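Local coordinates for major capsid protein (Faustovirus, PDB 5J7O) that builds, as trimers with a double jelly-roll fold, what is probably the outer protein shell of a large double-stranded DNA virus, at residues 189-201 with 295-307. Numbering follows the deposited sequence.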
loop_
_atom_site.group_PDB
_atom_site.type_symbol
_atom_site.label_atom_id
_atom_site.label_comp_id
_atom_site.label_asym_id
_atom_site.label_seq_id
_atom_site.Cartn_x
_atom_site.Cartn_y
_atom_site.Cartn_z
ATOM N N VAL B 189 -2.520 4.132 31.044
ATOM C CA VAL B 189 -2.709 5.566 30.851
ATOM C C VAL B 189 -4.009 5.949 31.543
ATOM O O VAL B 189 -5.069 5.404 31.217
ATOM C CB VAL B 189 -2.751 5.952 29.363
ATOM C CG1 VAL B 189 -2.965 7.449 29.210
ATOM C CG2 VAL B 189 -1.473 5.520 28.660
ATOM N N LYS B 190 -3.933 6.883 32.489
ATOM C CA LYS B 190 -5.056 7.207 33.358
ATOM C C LYS B 190 -5.449 8.672 33.228
ATOM O O LYS B 190 -4.588 9.558 33.196
ATOM C CB LYS B 190 -4.721 6.902 34.823
ATOM C CG LYS B 190 -4.741 5.425 35.182
ATOM C CD LYS B 190 -4.115 5.189 36.548
ATOM C CE LYS B 190 -4.716 6.104 37.603
ATOM N NZ LYS B 190 -4.026 5.961 38.915
ATOM N N PHE B 191 -6.756 8.916 33.158
ATOM C CA PHE B 191 -7.340 10.245 33.307
ATOM C C PHE B 191 -8.049 10.266 34.655
ATOM O O PHE B 191 -9.112 9.656 34.813
ATOM C CB PHE B 191 -8.303 10.565 32.166
ATOM C CG PHE B 191 -8.968 11.909 32.292
ATOM C CD1 PHE B 191 -8.292 12.984 32.848
ATOM C CD2 PHE B 191 -10.273 12.094 31.867
ATOM C CE1 PHE B 191 -8.902 14.219 32.969
ATOM C CE2 PHE B 191 -10.889 13.326 31.988
ATOM C CZ PHE B 191 -10.202 14.389 32.539
ATOM N N GLU B 192 -7.465 10.969 35.620
ATOM C CA GLU B 192 -7.839 10.854 37.023
ATOM C C GLU B 192 -8.499 12.140 37.503
ATOM O O GLU B 192 -7.965 13.234 37.288
ATOM C CB GLU B 192 -6.604 10.542 37.869
ATOM C CG GLU B 192 -6.871 9.720 39.112
ATOM C CD GLU B 192 -5.592 9.178 39.719
ATOM O OE1 GLU B 192 -4.571 9.124 39.000
ATOM O OE2 GLU B 192 -5.605 8.811 40.911
ATOM N N VAL B 193 -9.658 12.006 38.148
ATOM C CA VAL B 193 -10.387 13.132 38.720
ATOM C C VAL B 193 -10.837 12.751 40.125
ATOM O O VAL B 193 -11.467 11.706 40.316
ATOM C CB VAL B 193 -11.603 13.537 37.861
ATOM C CG1 VAL B 193 -12.279 14.769 38.447
ATOM C CG2 VAL B 193 -11.188 13.790 36.420
ATOM N N ASN B 194 -10.509 13.601 41.103
ATOM C CA ASN B 194 -10.896 13.407 42.504
ATOM C C ASN B 194 -10.350 12.101 43.074
ATOM O O ASN B 194 -10.925 11.531 44.005
ATOM C CB ASN B 194 -12.417 13.461 42.680
ATOM C CG ASN B 194 -13.023 14.715 42.097
ATOM O OD1 ASN B 194 -12.314 15.669 41.789
ATOM N ND2 ASN B 194 -14.342 14.723 41.943
ATOM N N GLY B 195 -9.234 11.619 42.529
ATOM C CA GLY B 195 -8.675 10.348 42.924
ATOM C C GLY B 195 -9.279 9.143 42.237
ATOM O O GLY B 195 -8.684 8.060 42.283
ATOM N N ASN B 196 -10.442 9.294 41.606
ATOM C CA ASN B 196 -11.073 8.195 40.882
ATOM C C ASN B 196 -10.536 8.131 39.458
ATOM O O ASN B 196 -10.452 9.168 38.790
ATOM C CB ASN B 196 -12.586 8.365 40.837
ATOM C CG ASN B 196 -13.239 8.146 42.184
ATOM O OD1 ASN B 196 -12.729 7.406 43.024
ATOM N ND2 ASN B 196 -14.384 8.787 42.395
ATOM N N PRO B 197 -10.153 6.955 38.971
ATOM C CA PRO B 197 -9.900 6.810 37.533
ATOM C C PRO B 197 -11.162 7.071 36.728
ATOM O O PRO B 197 -12.115 6.287 36.789
ATOM C CB PRO B 197 -9.432 5.356 37.398
ATOM C CG PRO B 197 -8.906 5.003 38.749
ATOM C CD PRO B 197 -9.772 5.748 39.724
ATOM N N LEU B 198 -11.192 8.178 35.986
ATOM C CA LEU B 198 -12.353 8.466 35.153
ATOM C C LEU B 198 -12.335 7.626 33.882
ATOM O O LEU B 198 -13.390 7.193 33.405
ATOM C CB LEU B 198 -12.408 9.959 34.824
ATOM C CG LEU B 198 -13.735 10.518 34.301
ATOM C CD1 LEU B 198 -13.890 11.979 34.689
ATOM C CD2 LEU B 198 -13.839 10.366 32.796
ATOM N N ASP B 199 -11.149 7.386 33.326
ATOM C CA ASP B 199 -10.996 6.497 32.184
ATOM C C ASP B 199 -9.538 6.077 32.095
ATOM O O ASP B 199 -8.637 6.834 32.468
ATOM C CB ASP B 199 -11.444 7.157 30.876
ATOM C CG ASP B 199 -11.522 6.171 29.727
ATOM O OD1 ASP B 199 -11.772 4.976 29.988
ATOM O OD2 ASP B 199 -11.330 6.587 28.564
ATOM N N GLU B 200 -9.319 4.864 31.596
ATOM C CA GLU B 200 -7.974 4.316 31.513
ATOM C C GLU B 200 -7.941 3.210 30.471
ATOM O O GLU B 200 -8.951 2.548 30.215
ATOM C CB GLU B 200 -7.509 3.777 32.870
ATOM C CG GLU B 200 -8.505 2.836 33.520
ATOM C CD GLU B 200 -7.946 2.152 34.748
ATOM O OE1 GLU B 200 -6.707 2.030 34.852
ATOM O OE2 GLU B 200 -8.748 1.736 35.612
ATOM N N TYR B 201 -6.766 3.019 29.875
ATOM C CA TYR B 201 -6.550 1.940 28.922
ATOM C C TYR B 201 -5.108 1.470 29.039
ATOM O O TYR B 201 -4.269 2.119 29.669
ATOM C CB TYR B 201 -6.878 2.377 27.488
ATOM C CG TYR B 201 -6.029 3.514 26.960
ATOM C CD1 TYR B 201 -4.792 3.272 26.375
ATOM C CD2 TYR B 201 -6.472 4.827 27.031
ATOM C CE1 TYR B 201 -4.016 4.305 25.890
ATOM C CE2 TYR B 201 -5.703 5.868 26.545
ATOM C CZ TYR B 201 -4.476 5.601 25.976
ATOM O OH TYR B 201 -3.706 6.632 25.490
ATOM N N MET B 295 9.219 10.227 20.157
ATOM C CA MET B 295 7.850 9.813 19.904
ATOM C C MET B 295 6.890 10.861 20.444
ATOM O O MET B 295 7.157 11.509 21.458
ATOM C CB MET B 295 7.551 8.450 20.546
ATOM C CG MET B 295 8.464 7.330 20.064
ATOM S SD MET B 295 8.154 5.744 20.868
ATOM C CE MET B 295 8.581 6.123 22.566
ATOM N N PHE B 296 5.776 11.034 19.739
ATOM C CA PHE B 296 4.641 11.830 20.198
ATOM C C PHE B 296 3.463 10.865 20.281
ATOM O O PHE B 296 2.727 10.682 19.309
ATOM C CB PHE B 296 4.353 13.008 19.263
ATOM C CG PHE B 296 5.164 14.238 19.563
ATOM C CD1 PHE B 296 6.476 14.340 19.135
ATOM C CD2 PHE B 296 4.609 15.297 20.265
ATOM C CE1 PHE B 296 7.224 15.472 19.406
ATOM C CE2 PHE B 296 5.351 16.432 20.538
ATOM C CZ PHE B 296 6.660 16.520 20.108
ATOM N N VAL B 297 3.295 10.242 21.442
ATOM C CA VAL B 297 2.277 9.214 21.631
ATOM C C VAL B 297 0.949 9.889 21.961
ATOM O O VAL B 297 0.829 10.527 23.017
ATOM C CB VAL B 297 2.676 8.220 22.731
ATOM C CG1 VAL B 297 1.630 7.124 22.862
ATOM C CG2 VAL B 297 4.042 7.622 22.431
ATOM N N PRO B 298 -0.059 9.775 21.102
ATOM C CA PRO B 298 -1.357 10.379 21.411
ATOM C C PRO B 298 -2.074 9.614 22.511
ATOM O O PRO B 298 -1.959 8.391 22.628
ATOM C CB PRO B 298 -2.124 10.284 20.085
ATOM C CG PRO B 298 -1.083 9.946 19.041
ATOM C CD PRO B 298 -0.041 9.162 19.765
ATOM N N LEU B 299 -2.824 10.354 23.323
ATOM C CA LEU B 299 -3.621 9.764 24.395
ATOM C C LEU B 299 -5.026 9.511 23.860
ATOM O O LEU B 299 -5.760 10.454 23.545
ATOM C CB LEU B 299 -3.636 10.672 25.621
ATOM C CG LEU B 299 -2.252 10.998 26.192
ATOM C CD1 LEU B 299 -2.368 11.663 27.553
ATOM C CD2 LEU B 299 -1.379 9.750 26.271
ATOM N N LEU B 300 -5.397 8.236 23.762
ATOM C CA LEU B 300 -6.572 7.814 22.999
ATOM C C LEU B 300 -7.842 7.857 23.853
ATOM O O LEU B 300 -8.556 6.867 24.008
ATOM C CB LEU B 300 -6.341 6.418 22.431
ATOM C CG LEU B 300 -4.969 6.157 21.807
ATOM C CD1 LEU B 300 -4.646 4.670 21.830
ATOM C CD2 LEU B 300 -4.909 6.694 20.386
ATOM N N PHE B 301 -8.127 9.036 24.400
ATOM C CA PHE B 301 -9.358 9.243 25.145
ATOM C C PHE B 301 -10.446 9.817 24.236
ATOM O O PHE B 301 -10.191 10.249 23.110
ATOM C CB PHE B 301 -9.120 10.165 26.341
ATOM C CG PHE B 301 -8.272 9.554 27.423
ATOM C CD1 PHE B 301 -8.718 8.452 28.134
ATOM C CD2 PHE B 301 -7.039 10.098 27.743
ATOM C CE1 PHE B 301 -7.942 7.894 29.133
ATOM C CE2 PHE B 301 -6.259 9.544 28.743
ATOM C CZ PHE B 301 -6.712 8.441 29.438
ATOM N N TRP B 302 -11.681 9.816 24.748
ATOM C CA TRP B 302 -12.817 10.232 23.930
ATOM C C TRP B 302 -12.767 11.725 23.629
ATOM O O TRP B 302 -13.180 12.157 22.547
ATOM C CB TRP B 302 -14.133 9.865 24.626
ATOM C CG TRP B 302 -14.557 10.879 25.639
ATOM C CD1 TRP B 302 -15.393 11.937 25.438
ATOM C CD2 TRP B 302 -14.137 10.954 27.006
ATOM N NE1 TRP B 302 -15.526 12.664 26.594
ATOM C CE2 TRP B 302 -14.764 12.081 27.573
ATOM C CE3 TRP B 302 -13.294 10.177 27.807
ATOM C CZ2 TRP B 302 -14.577 12.448 28.901
ATOM C CZ3 TRP B 302 -13.110 10.543 29.124
ATOM C CH2 TRP B 302 -13.748 11.669 29.658
ATOM N N PHE B 303 -12.228 12.528 24.551
ATOM C CA PHE B 303 -12.311 13.979 24.427
ATOM C C PHE B 303 -11.281 14.502 23.437
ATOM O O PHE B 303 -10.944 15.689 23.449
ATOM C CB PHE B 303 -12.143 14.656 25.793
ATOM C CG PHE B 303 -10.920 14.227 26.546
ATOM C CD1 PHE B 303 -9.681 14.791 26.277
ATOM C CD2 PHE B 303 -11.013 13.273 27.542
ATOM C CE1 PHE B 303 -8.557 14.400 26.986
ATOM C CE2 PHE B 303 -9.895 12.881 28.257
ATOM C CZ PHE B 303 -8.664 13.444 27.975
ATOM N N ARG B 304 -10.759 13.615 22.586
ATOM C CA ARG B 304 -9.936 14.062 21.473
ATOM C C ARG B 304 -10.779 14.769 20.423
ATOM O O ARG B 304 -10.296 15.693 19.756
ATOM C CB ARG B 304 -9.196 12.866 20.873
ATOM C CG ARG B 304 -8.594 13.088 19.496
ATOM C CD ARG B 304 -7.575 12.002 19.192
ATOM N NE ARG B 304 -6.572 11.937 20.250
ATOM C CZ ARG B 304 -5.446 12.642 20.249
ATOM N NH1 ARG B 304 -5.176 13.454 19.237
ATOM N NH2 ARG B 304 -4.589 12.534 21.256
ATOM N N ASP B 305 -12.029 14.354 20.273
ATOM C CA ASP B 305 -12.989 15.008 19.397
ATOM C C ASP B 305 -13.164 16.465 19.815
ATOM O O ASP B 305 -13.497 16.728 20.981
ATOM C CB ASP B 305 -14.322 14.260 19.471
ATOM C CG ASP B 305 -15.305 14.677 18.391
ATOM O OD1 ASP B 305 -15.225 15.819 17.894
ATOM O OD2 ASP B 305 -16.178 13.851 18.048
ATOM N N PRO B 306 -12.942 17.433 18.918
ATOM C CA PRO B 306 -13.158 18.841 19.298
ATOM C C PRO B 306 -14.564 19.120 19.799
ATOM O O PRO B 306 -14.742 19.933 20.715
ATOM C CB PRO B 306 -12.858 19.601 17.998
ATOM C CG PRO B 306 -11.946 18.699 17.236
ATOM C CD PRO B 306 -12.394 17.301 17.557
ATOM N N ARG B 307 -15.571 18.458 19.222
ATOM C CA ARG B 307 -16.945 18.622 19.687
ATOM C C ARG B 307 -17.096 18.241 21.154
ATOM O O ARG B 307 -17.988 18.755 21.841
ATOM C CB ARG B 307 -17.885 17.776 18.829
ATOM C CG ARG B 307 -18.032 18.237 17.390
ATOM C CD ARG B 307 -18.848 17.234 16.588
ATOM N NE ARG B 307 -18.178 15.940 16.488
ATOM C CZ ARG B 307 -18.679 14.893 15.841
ATOM N NH1 ARG B 307 -19.860 14.984 15.246
ATOM N NH2 ARG B 307 -18.004 13.752 15.795
#
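Inside a jelly-roll sandwich, the hairpin of strands 186-193 and 196-202 packs against the loop that follows strand 293-298, a strand of the other sheet. Strand 415-428, probably of the second jelly roll, also borders the contact: its Ile418 touches Leu198 and Trp302, and Tyr421 meets the Tyr201 ring. Phe301 is the ring at the centre. Phe191 CB stands over one face, 4.1 Å from the centroid of the Phe301 ring, which fits a CH-pi contact. Over the opposite face Tyr201 turns its edge, an edge-to-face pair with planes inclined at 62°. The rim of Phe301 meets Asp199, whose OD2 lies in the ring plane 3.2 Å from Phe301 CD1; this buried oxygen has no partner in the model, whereas OD1 accepts from Tyr421 N. One hydrogen bond joins the segments: Leu300 N donates to Tyr201 OH over 2.9 Å, nearly straight at 163°. Tyr201 CG sits between its backbone N and carbonyl carbon (chi1 62°), sending the phenol across to the inverse gamma turn centred on Leu300. Farther along, Phe303 points its edge at the Phe191 face, with centroids 5.2 Å apart, and Leu198 CD2 presses on Trp302 CH2 at 3.4 Å. Leu198 and Asp199 form a classic beta bulge opposite Phe191. A hairpin of one sheet is thus closed over by the loop leaving a strand of the other, as in the sandwich of a double jelly-roll capsid protein.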